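Local coordinates for Sca-family protein (PDB 4LQ8), which is a rickettsial surface cell antigen, probably acting in cell adhesion, represented here by its N-terminal head domain, at residues V185-G190 with D231-S236. Numbering follows the deposited sequence.
Sequences VKNDAG and DQADGS
Asn187 meets the loop 231-236 through one polar group, its side-chain amide, and the pair illustrates how a turn residue can use its two amide ends for two different tasks. ND2 donates to the backbone carbonyl of Asp234, with 2.9 Å between Asn187 ND2 and Asp234 O. The bond is nearly straight, 166° at the hydrogen, and it is well directed at both ends: the acceptor lies in the plane of the Asn187 amide, and the donor approaches in the plane of the carbonyl group. Beside this bond the methyl of Ala233 packs against the same nitrogen, Asn187 ND2 to Ala233 CB being 3.6 Å, so the loop offers the amide a carbonyl and a small apolar neighbour. The backbones come nearest at Asn187 and Gly235, whose CA atoms are 6.7 Å apart.

The other end of the amide faces back into its own chain. Asn187 opens a type I beta turn ending at Gly190, closed by Gly190 N to Asn187 O at 2.8 Å, in the hairpin connection between the antiparallel strands 180-186 and 192-201. With CG set between the backbone N and the carbonyl carbon (chi1 67°), Asn187 OD1 turns back to its own backbone, where it accepts a weak bond from Ala189 N at 3.1 Å, as in an Asx turn, and another from the backbone N of Asp191. These bonds would restrain rotation of the amide and keep ND2 turned to the loop.

Around this centre, the Asn187 side chain also touches Leu193 and Val36, while Ala233 shares Leu193 and bonds through its backbone to Glu192. The Asp234 carboxylate leads away from Asn187 to a salt bridge with Lys270, which also bonds Gln232 O. Past Gly235, Ser236 begins strand 236-245 of the mixed sheet, where its backbone bonds to Thr37 of strand 33-37.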
loop_
_atom_site.group_PDB
_atom_site.type_symbol
_atom_site.label_atom_id
_atom_site.label_comp_id
_atom_site.label_asym_id
_atom_site.label_seq_id
_atom_site.Cartn_x
_atom_site.Cartn_y
_atom_site.Cartn_z
ATOM N N VAL A 185 9.056 11.868 14.202
ATOM C CA VAL A 185 7.618 12.127 14.135
ATOM C C VAL A 185 7.161 12.540 15.541
ATOM O O VAL A 185 7.233 11.744 16.465
ATOM C CB VAL A 185 6.853 10.919 13.548
ATOM C CG1 VAL A 185 5.347 11.144 13.626
ATOM C CG2 VAL A 185 7.284 10.638 12.103
ATOM N N LYS A 186 6.750 13.800 15.703
ATOM C CA LYS A 186 6.363 14.344 17.000
ATOM C C LYS A 186 4.884 14.711 17.087
ATOM O O LYS A 186 4.340 15.251 16.126
ATOM C CB LYS A 186 7.236 15.566 17.339
ATOM C CG LYS A 186 8.669 15.216 17.692
ATOM C CD LYS A 186 9.480 16.445 18.075
ATOM C CE LYS A 186 10.878 16.066 18.503
ATOM N NZ LYS A 186 11.650 17.233 18.999
ATOM N N ASN A 187 4.246 14.455 18.250
ATOM C CA ASN A 187 2.843 14.838 18.471
ATOM C C ASN A 187 2.685 16.333 18.790
ATOM O O ASN A 187 3.679 17.062 18.865
ATOM C CB ASN A 187 2.148 13.950 19.515
ATOM C CG ASN A 187 2.614 14.046 20.954
ATOM O OD1 ASN A 187 3.213 15.025 21.398
ATOM N ND2 ASN A 187 2.301 13.026 21.734
ATOM N N ASP A 188 1.432 16.778 18.995
ATOM C CA ASP A 188 1.051 18.170 19.298
ATOM C C ASP A 188 1.813 18.765 20.488
ATOM O O ASP A 188 2.175 19.945 20.450
ATOM C CB ASP A 188 -0.471 18.289 19.484
ATOM C CG ASP A 188 -1.312 17.913 18.259
ATOM O OD1 ASP A 188 -0.832 17.094 17.422
ATOM O OD2 ASP A 188 -2.455 18.416 18.145
ATOM N N ALA A 189 2.117 17.930 21.508
ATOM C CA ALA A 189 2.877 18.310 22.705
ATOM C C ALA A 189 4.398 18.335 22.467
ATOM O O ALA A 189 5.148 18.728 23.363
ATOM C CB ALA A 189 2.537 17.368 23.851
ATOM N N GLY A 190 4.840 17.916 21.275
ATOM C CA GLY A 190 6.253 17.897 20.908
ATOM C C GLY A 190 7.002 16.646 21.328
ATOM O O GLY A 190 8.231 16.622 21.254
ATOM N N ASP A 231 6.004 2.212 21.340
ATOM C CA ASP A 231 6.037 2.305 22.798
ATOM C C ASP A 231 6.597 3.657 23.268
ATOM O O ASP A 231 7.217 3.729 24.326
ATOM C CB ASP A 231 6.836 1.117 23.390
ATOM C CG ASP A 231 8.314 1.001 22.986
ATOM O OD1 ASP A 231 8.762 1.771 22.095
ATOM O OD2 ASP A 231 9.012 0.124 23.540
ATOM N N GLN A 232 6.392 4.727 22.481
ATOM C CA GLN A 232 6.895 6.052 22.856
ATOM C C GLN A 232 5.726 6.994 23.219
ATOM O O GLN A 232 4.937 6.618 24.082
ATOM C CB GLN A 232 7.852 6.601 21.791
ATOM C CG GLN A 232 9.128 5.771 21.683
ATOM C CD GLN A 232 9.850 6.037 20.395
ATOM O OE1 GLN A 232 10.582 7.018 20.256
ATOM N NE2 GLN A 232 9.623 5.189 19.407
ATOM N N ALA A 233 5.604 8.187 22.606
ATOM C CA ALA A 233 4.499 9.112 22.907
ATOM C C ALA A 233 3.155 8.603 22.394
ATOM O O ALA A 233 3.096 7.787 21.471
ATOM C CB ALA A 233 4.772 10.483 22.315
ATOM N N ASP A 234 2.082 9.098 23.009
ATOM C CA ASP A 234 0.697 8.786 22.673
ATOM C C ASP A 234 0.288 9.503 21.388
ATOM O O ASP A 234 0.859 10.551 21.062
ATOM C CB ASP A 234 -0.233 9.253 23.810
ATOM C CG ASP A 234 -0.168 8.467 25.117
ATOM O OD1 ASP A 234 0.561 7.450 25.172
ATOM O OD2 ASP A 234 -0.875 8.849 26.068
ATOM N N GLY A 235 -0.710 8.959 20.694
ATOM C CA GLY A 235 -1.261 9.586 19.504
ATOM C C GLY A 235 -1.512 8.697 18.305
ATOM O O GLY A 235 -1.419 7.471 18.380
ATOM N N SER A 236 -1.852 9.340 17.188
ATOM C CA SER A 236 -2.127 8.725 15.893
ATOM C C SER A 236 -1.138 9.276 14.887
ATOM O O SER A 236 -0.606 10.378 15.068
ATOM C CB SER A 236 -3.547 9.048 15.437
ATOM O OG SER A 236 -4.489 8.618 16.402
#